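Local coordinates for protein putative pyridoxal phosphate-dependent transferase (PDB 4DQ6) that binds pyridoxal-5'-phosphate and is probably a transferase with the fold of class I and II aminotransferases, at residues N311-K316 / R385-I390; W329-A334 / S365-I370. All blocks are in the same frame, centred on the assembly; numbering follows the deposited sequence. Where two conformers were deposited one is given.

The two contacts lie in the small domain of this aminotransferase-type fold, one in its sheet and one between helices. Interaction 2 pairs two central strands of the four-stranded antiparallel sheet, 327-331 and 367-371; interaction 1 joins the end of helix 289-313 to the last helix, 376-390. Their centres lie about 12 Å apart. Along the chain the strand pairing falls wholly between the two halves of the helix contact, and strand 367-371 runs on into helix 376-390. Ile386 touches both Phe332 and Ile370, so one core connects the layers. In interaction 2 the Arg369 side chain comes within about 5 Å of pyridoxal-5'-phosphate.

Interaction 1: residues N311-K316 / R385-I390; sequences NENMPK and RIKNAI
Met314, the first residue to leave helical geometry after helix 289-313, reaches across to the last helix of the chain and carries most of this contact. Its CG lies anti to its own carbonyl carbon (chi1 -57°), and the chain then runs extended through chi2. These first two torsions bring the sulphur against the helix backbone, and the bend at chi3 (-89°) then directs only the terminal methyl, CE, toward the CG2 branch of Ile386. Met314 SD is 3.5 Å from Lys387 CA and also lies close to Lys387 CB.

Two isoleucines, one helical turn apart, flank this landing point. The Met314 side chain crosses each at about a right angle: Ile386 offers its CG2 branch, 3.7 Å from Met314 SD, and Ile390 offers the tip of its longer branch, with CD1 3.8 Å from Met314 SD. Ile390 has CG1 in the crowded position between its backbone N and carbonyl carbon (chi1 73°), with CD1 extended beyond it to meet the thioether.

The pairing is a helix terminus docked on the flank of a second helix in the small, C-terminal part of an aminotransferase-type fold, and the forces across it are apolar. Lys387 adds the aliphatic part of its chain. With CG anti to the backbone N, it passes obliquely beside Met314, and its CD comes 3.9 Å from Asn313 CB. A bend at chi3 redirects the ammonium end, where Lys387 NZ hydrogen-bonds to Tyr309 OH on helix 289-313. Behind the contact, Ile386 and Ile390 also touch Phe332.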
loop_
_atom_site.group_PDB
_atom_site.type_symbol
_atom_site.label_atom_id
_atom_site.label_comp_id
_atom_site.label_asym_id
_atom_site.label_seq_id
_atom_site.Cartn_x
_atom_site.Cartn_y
_atom_site.Cartn_z
ATOM N N ASN A 311 23.619 -1.154 -34.478
ATOM C CA ASN A 311 24.581 -0.471 -35.339
ATOM C C ASN A 311 24.896 -1.251 -36.601
ATOM O O ASN A 311 25.111 -0.682 -37.667
ATOM C CB ASN A 311 25.870 -0.148 -34.556
ATOM C CG ASN A 311 25.687 0.943 -33.498
ATOM O OD1 ASN A 311 24.732 1.748 -33.505
ATOM N ND2 ASN A 311 26.614 0.981 -32.577
ATOM N N GLU A 312 24.895 -2.564 -36.501
ATOM C CA GLU A 312 25.124 -3.445 -37.651
ATOM C C GLU A 312 23.875 -3.649 -38.524
ATOM O O GLU A 312 23.946 -3.647 -39.784
ATOM C CB GLU A 312 25.729 -4.768 -37.144
ATOM C CG GLU A 312 27.130 -4.510 -36.612
ATOM C CD GLU A 312 27.893 -5.737 -36.143
ATOM O OE1 GLU A 312 27.357 -6.881 -36.209
ATOM O OE2 GLU A 312 29.052 -5.504 -35.682
ATOM N N ASN A 313 22.716 -3.824 -37.894
ATOM C CA ASN A 313 21.515 -4.258 -38.619
ATOM C C ASN A 313 20.451 -3.181 -38.809
ATOM O O ASN A 313 19.632 -3.289 -39.699
ATOM C CB ASN A 313 20.915 -5.485 -37.947
ATOM C CG ASN A 313 21.894 -6.631 -37.884
ATOM O OD1 ASN A 313 22.315 -7.146 -38.920
ATOM N ND2 ASN A 313 22.325 -6.972 -36.700
ATOM N N MET A 314 20.471 -2.138 -37.986
ATOM C CA MET A 314 19.518 -0.990 -38.101
ATOM C C MET A 314 20.243 0.345 -37.990
ATOM O O MET A 314 20.010 1.131 -37.075
ATOM C CB MET A 314 18.435 -1.080 -37.015
ATOM C CG MET A 314 17.677 -2.395 -37.081
ATOM S SD MET A 314 16.385 -2.631 -35.858
ATOM C CE MET A 314 17.248 -3.378 -34.472
ATOM N N PRO A 315 21.138 0.621 -38.960
ATOM C CA PRO A 315 22.059 1.741 -38.797
ATOM C C PRO A 315 21.424 3.125 -38.888
ATOM O O PRO A 315 22.080 4.131 -38.523
ATOM C CB PRO A 315 23.077 1.539 -39.913
ATOM C CG PRO A 315 22.352 0.733 -40.919
ATOM C CD PRO A 315 21.490 -0.217 -40.107
ATOM N N LYS A 316 20.184 3.202 -39.366
ATOM C CA LYS A 316 19.442 4.475 -39.314
ATOM C C LYS A 316 19.048 4.866 -37.872
ATOM O O LYS A 316 18.866 6.054 -37.575
ATOM C CB LYS A 316 18.213 4.465 -40.226
ATOM C CG LYS A 316 18.556 4.594 -41.724
ATOM C CD LYS A 316 17.475 4.021 -42.607
ATOM C CE LYS A 316 17.800 4.205 -44.082
ATOM N NZ LYS A 316 16.846 3.449 -44.965
ATOM N N ARG A 385 12.295 -8.356 -34.254
ATOM C CA ARG A 385 10.966 -7.752 -34.465
ATOM C C ARG A 385 11.024 -6.264 -34.823
ATOM O O ARG A 385 10.316 -5.794 -35.725
ATOM C CB ARG A 385 10.034 -8.011 -33.259
ATOM C CG ARG A 385 9.647 -9.490 -33.120
ATOM C CD ARG A 385 8.576 -9.726 -32.030
ATOM N NE ARG A 385 8.277 -11.157 -31.962
ATOM C CZ ARG A 385 7.095 -11.680 -31.670
ATOM N NH1 ARG A 385 6.053 -10.925 -31.325
ATOM N NH2 ARG A 385 6.970 -13.009 -31.703
ATOM N N ILE A 386 11.922 -5.543 -34.173
ATOM C CA ILE A 386 12.068 -4.128 -34.429
ATOM C C ILE A 386 12.605 -3.974 -35.849
ATOM O O ILE A 386 12.092 -3.183 -36.628
ATOM C CB ILE A 386 13.005 -3.474 -33.398
ATOM C CG1 ILE A 386 12.331 -3.458 -32.022
ATOM C CG2 ILE A 386 13.349 -2.060 -33.822
ATOM C CD1 ILE A 386 13.228 -3.253 -30.795
ATOM N N LYS A 387 13.587 -4.781 -36.218
ATOM C CA LYS A 387 14.142 -4.733 -37.599
ATOM C C LYS A 387 13.035 -5.049 -38.640
ATOM O O LYS A 387 12.905 -4.360 -39.657
ATOM C CB LYS A 387 15.330 -5.689 -37.703
ATOM C CG LYS A 387 16.057 -5.693 -39.048
ATOM C CD LYS A 387 17.300 -6.554 -38.968
ATOM C CE LYS A 387 17.064 -8.056 -38.921
ATOM N NZ LYS A 387 18.358 -8.823 -39.082
ATOM N N ASN A 388 12.172 -6.016 -38.339
ATOM C CA ASN A 388 11.040 -6.282 -39.231
ATOM C C ASN A 388 10.099 -5.073 -39.326
ATOM O O ASN A 388 9.648 -4.710 -40.408
ATOM C CB ASN A 388 10.242 -7.486 -38.759
ATOM C CG ASN A 388 9.148 -7.874 -39.754
ATOM O OD1 ASN A 388 9.412 -7.975 -40.950
ATOM N ND2 ASN A 388 7.925 -8.027 -39.278
ATOM N N ALA A 389 9.770 -4.469 -38.193
ATOM C CA ALA A 389 8.898 -3.320 -38.172
ATOM C C ALA A 389 9.371 -2.192 -39.082
ATOM O O ALA A 389 8.548 -1.543 -39.726
ATOM C CB ALA A 389 8.736 -2.792 -36.745
ATOM N N ILE A 390 10.688 -1.937 -39.114
ATOM C CA ILE A 390 11.187 -0.715 -39.755
ATOM C C ILE A 390 11.680 -0.964 -41.177
ATOM O O ILE A 390 12.142 -0.030 -41.842
ATOM C CB ILE A 390 12.259 -0.013 -38.892
ATOM C CG1 ILE A 390 13.582 -0.791 -38.908
ATOM C CG2 ILE A 390 11.729 0.172 -37.486
ATOM C CD1 ILE A 390 14.687 -0.077 -38.141
#

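Interaction 2: residues W329-A334 / S365-I370; sequences WVDFSA and SGYQRI
Trp329 holds CG anti to its backbone N (chi1 -175°), whereas Tyr367 has CG anti to its carbonyl carbon (chi1 -82°), and these different rotations lay the two rings over one another on one face of the sheet. The indole five-membered ring and the phenol form an offset stack, their centroids 3.8 Å apart and planes at 7°. Tyr367 CB sits over the indole six-membered ring in a CH-pi contact. On the opposite face of the phenol, Asp331 CB makes another, so Tyr367 is sandwiched.

Val330 and Gln368 form the antiparallel hydrogen-bonded pair, the straighter bond running from Val330 N to Gln368 O (2.9 Å). Past the strand end, Phe332 N donates to Gly366 O at 2.8 Å. Asp331 OD1 closes an Asx turn by accepting from Ser333 N, above the carboxylate plane, and takes Ser333 OG on its syn lone pair; a water links the same oxygen to Ser365 O.

Polar ends point to other partners: Trp329 NE1 to Tyr151, Tyr367 OH to Lys145, Arg369 to Asn175 of the cofactor pocket. Strands 318-319 and 355-356 flank the pair in the small domain's four-stranded antiparallel sheet, while Phe332 packs against helices 339-350 and 376-390.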
loop_
_atom_site.group_PDB
_atom_site.type_symbol
_atom_site.label_atom_id
_atom_site.label_comp_id
_atom_site.label_asym_id
_atom_site.label_seq_id
_atom_site.Cartn_x
_atom_site.Cartn_y
_atom_site.Cartn_z
ATOM N N TRP A 329 17.518 3.801 -24.734
ATOM C CA TRP A 329 16.836 4.935 -25.314
ATOM C C TRP A 329 17.285 5.084 -26.729
ATOM O O TRP A 329 18.444 5.469 -26.985
ATOM C CB TRP A 329 17.183 6.142 -24.480
ATOM C CG TRP A 329 16.508 7.486 -24.782
ATOM C CD1 TRP A 329 17.118 8.743 -25.061
ATOM C CD2 TRP A 329 15.092 7.788 -24.687
ATOM N NE1 TRP A 329 16.191 9.638 -25.163
ATOM C CE2 TRP A 329 14.962 9.176 -24.954
ATOM C CE3 TRP A 329 13.940 7.034 -24.486
ATOM C CZ2 TRP A 329 13.719 9.809 -24.975
ATOM C CZ3 TRP A 329 12.712 7.647 -24.455
ATOM C CH2 TRP A 329 12.598 9.034 -24.739
ATOM N N VAL A 330 16.398 4.728 -27.673
ATOM C CA VAL A 330 16.798 4.581 -29.065
ATOM C C VAL A 330 16.044 5.586 -29.942
ATOM O O VAL A 330 14.839 5.695 -29.856
ATOM C CB VAL A 330 16.490 3.149 -29.576
ATOM C CG1 VAL A 330 16.876 2.987 -31.039
ATOM C CG2 VAL A 330 17.154 2.091 -28.702
ATOM N N ASP A 331 16.800 6.354 -30.730
ATOM C CA ASP A 331 16.268 7.363 -31.606
ATOM C C ASP A 331 15.948 6.737 -32.976
ATOM O O ASP A 331 16.838 6.249 -33.656
ATOM C CB ASP A 331 17.328 8.442 -31.736
ATOM C CG ASP A 331 16.912 9.581 -32.620
ATOM O OD1 ASP A 331 15.744 9.663 -33.036
ATOM O OD2 ASP A 331 17.817 10.392 -32.910
ATOM N N PHE A 332 14.665 6.783 -33.321
ATOM C CA PHE A 332 14.132 6.309 -34.604
ATOM C C PHE A 332 13.824 7.425 -35.591
ATOM O O PHE A 332 13.232 7.198 -36.636
ATOM C CB PHE A 332 12.819 5.563 -34.367
ATOM C CG PHE A 332 12.955 4.225 -33.721
ATOM C CD1 PHE A 332 13.329 4.084 -32.419
ATOM C CD2 PHE A 332 12.609 3.068 -34.446
ATOM C CE1 PHE A 332 13.418 2.830 -31.843
ATOM C CE2 PHE A 332 12.686 1.819 -33.895
ATOM C CZ PHE A 332 13.079 1.694 -32.548
ATOM N N SER A 333 14.195 8.661 -35.268
ATOM C CA SER A 333 13.752 9.799 -36.043
ATOM C C SER A 333 14.258 9.783 -37.499
ATOM O O SER A 333 13.580 10.318 -38.394
ATOM C CB SER A 333 14.173 11.118 -35.363
ATOM O OG SER A 333 15.570 11.237 -35.274
ATOM N N ALA A 334 15.391 9.142 -37.761
ATOM C CA ALA A 334 15.960 9.139 -39.138
ATOM C C ALA A 334 15.078 8.345 -40.112
ATOM O O ALA A 334 15.252 8.463 -41.314
ATOM C CB ALA A 334 17.403 8.625 -39.156
ATOM N N SER A 365 10.051 12.903 -28.502
ATOM C CA SER A 365 9.570 12.605 -29.848
ATOM C C SER A 365 10.642 11.887 -30.671
ATOM O O SER A 365 11.796 12.273 -30.649
ATOM C CB SER A 365 9.150 13.884 -30.565
ATOM O OG SER A 365 8.539 13.498 -31.778
ATOM N N GLY A 366 10.250 10.830 -31.372
ATOM C CA GLY A 366 11.166 10.124 -32.229
ATOM C C GLY A 366 11.914 8.995 -31.520
ATOM O O GLY A 366 12.546 8.180 -32.196
ATOM N N TYR A 367 11.822 8.911 -30.191
ATOM C CA TYR A 367 12.513 7.881 -29.425
ATOM C C TYR A 367 11.555 6.764 -29.017
ATOM O O TYR A 367 10.357 6.949 -28.993
ATOM C CB TYR A 367 13.083 8.501 -28.139
ATOM C CG TYR A 367 14.393 9.192 -28.355
ATOM C CD1 TYR A 367 14.435 10.525 -28.698
ATOM C CD2 TYR A 367 15.605 8.526 -28.140
ATOM C CE1 TYR A 367 15.654 11.162 -28.894
ATOM C CE2 TYR A 367 16.824 9.178 -28.337
ATOM C CZ TYR A 367 16.825 10.466 -28.678
ATOM O OH TYR A 367 18.084 11.070 -28.795
ATOM N N GLN A 368 12.135 5.611 -28.684
ATOM C CA GLN A 368 11.455 4.533 -27.972
ATOM C C GLN A 368 12.394 4.024 -26.895
ATOM O O GLN A 368 13.608 3.977 -27.090
ATOM C CB GLN A 368 11.142 3.338 -28.899
ATOM C CG GLN A 368 10.323 3.721 -30.114
ATOM C CD GLN A 368 8.826 3.832 -29.831
ATOM O OE1 GLN A 368 8.294 3.009 -29.067
ATOM N NE2 GLN A 368 8.131 4.770 -30.516
ATOM N N ARG A 369 11.811 3.637 -25.777
ATOM C CA ARG A 369 12.514 2.989 -24.669
ATOM C C ARG A 369 12.299 1.472 -24.605
ATOM O O ARG A 369 11.177 0.985 -24.653
ATOM C CB ARG A 369 12.102 3.640 -23.350
ATOM C CG ARG A 369 13.072 3.443 -22.223
ATOM C CD ARG A 369 12.448 3.702 -20.863
ATOM N NE ARG A 369 11.425 2.715 -20.480
ATOM C CZ ARG A 369 10.698 2.802 -19.392
ATOM N NH1 ARG A 369 10.824 3.866 -18.557
ATOM N NH2 ARG A 369 9.828 1.851 -19.099
ATOM N N ILE A 370 13.438 0.795 -24.521
ATOM C CA ILE A 370 13.507 -0.657 -24.582
ATOM C C ILE A 370 14.081 -1.225 -23.270
ATOM O O ILE A 370 15.162 -0.845 -22.839
ATOM C CB ILE A 370 14.344 -1.160 -25.752
ATOM C CG1 ILE A 370 13.985 -0.423 -27.056
ATOM C CG2 ILE A 370 14.113 -2.649 -25.930
ATOM C CD1 ILE A 370 14.818 -0.765 -28.267
HETATM O O HOH W 1 14.340 12.020 -32.047
#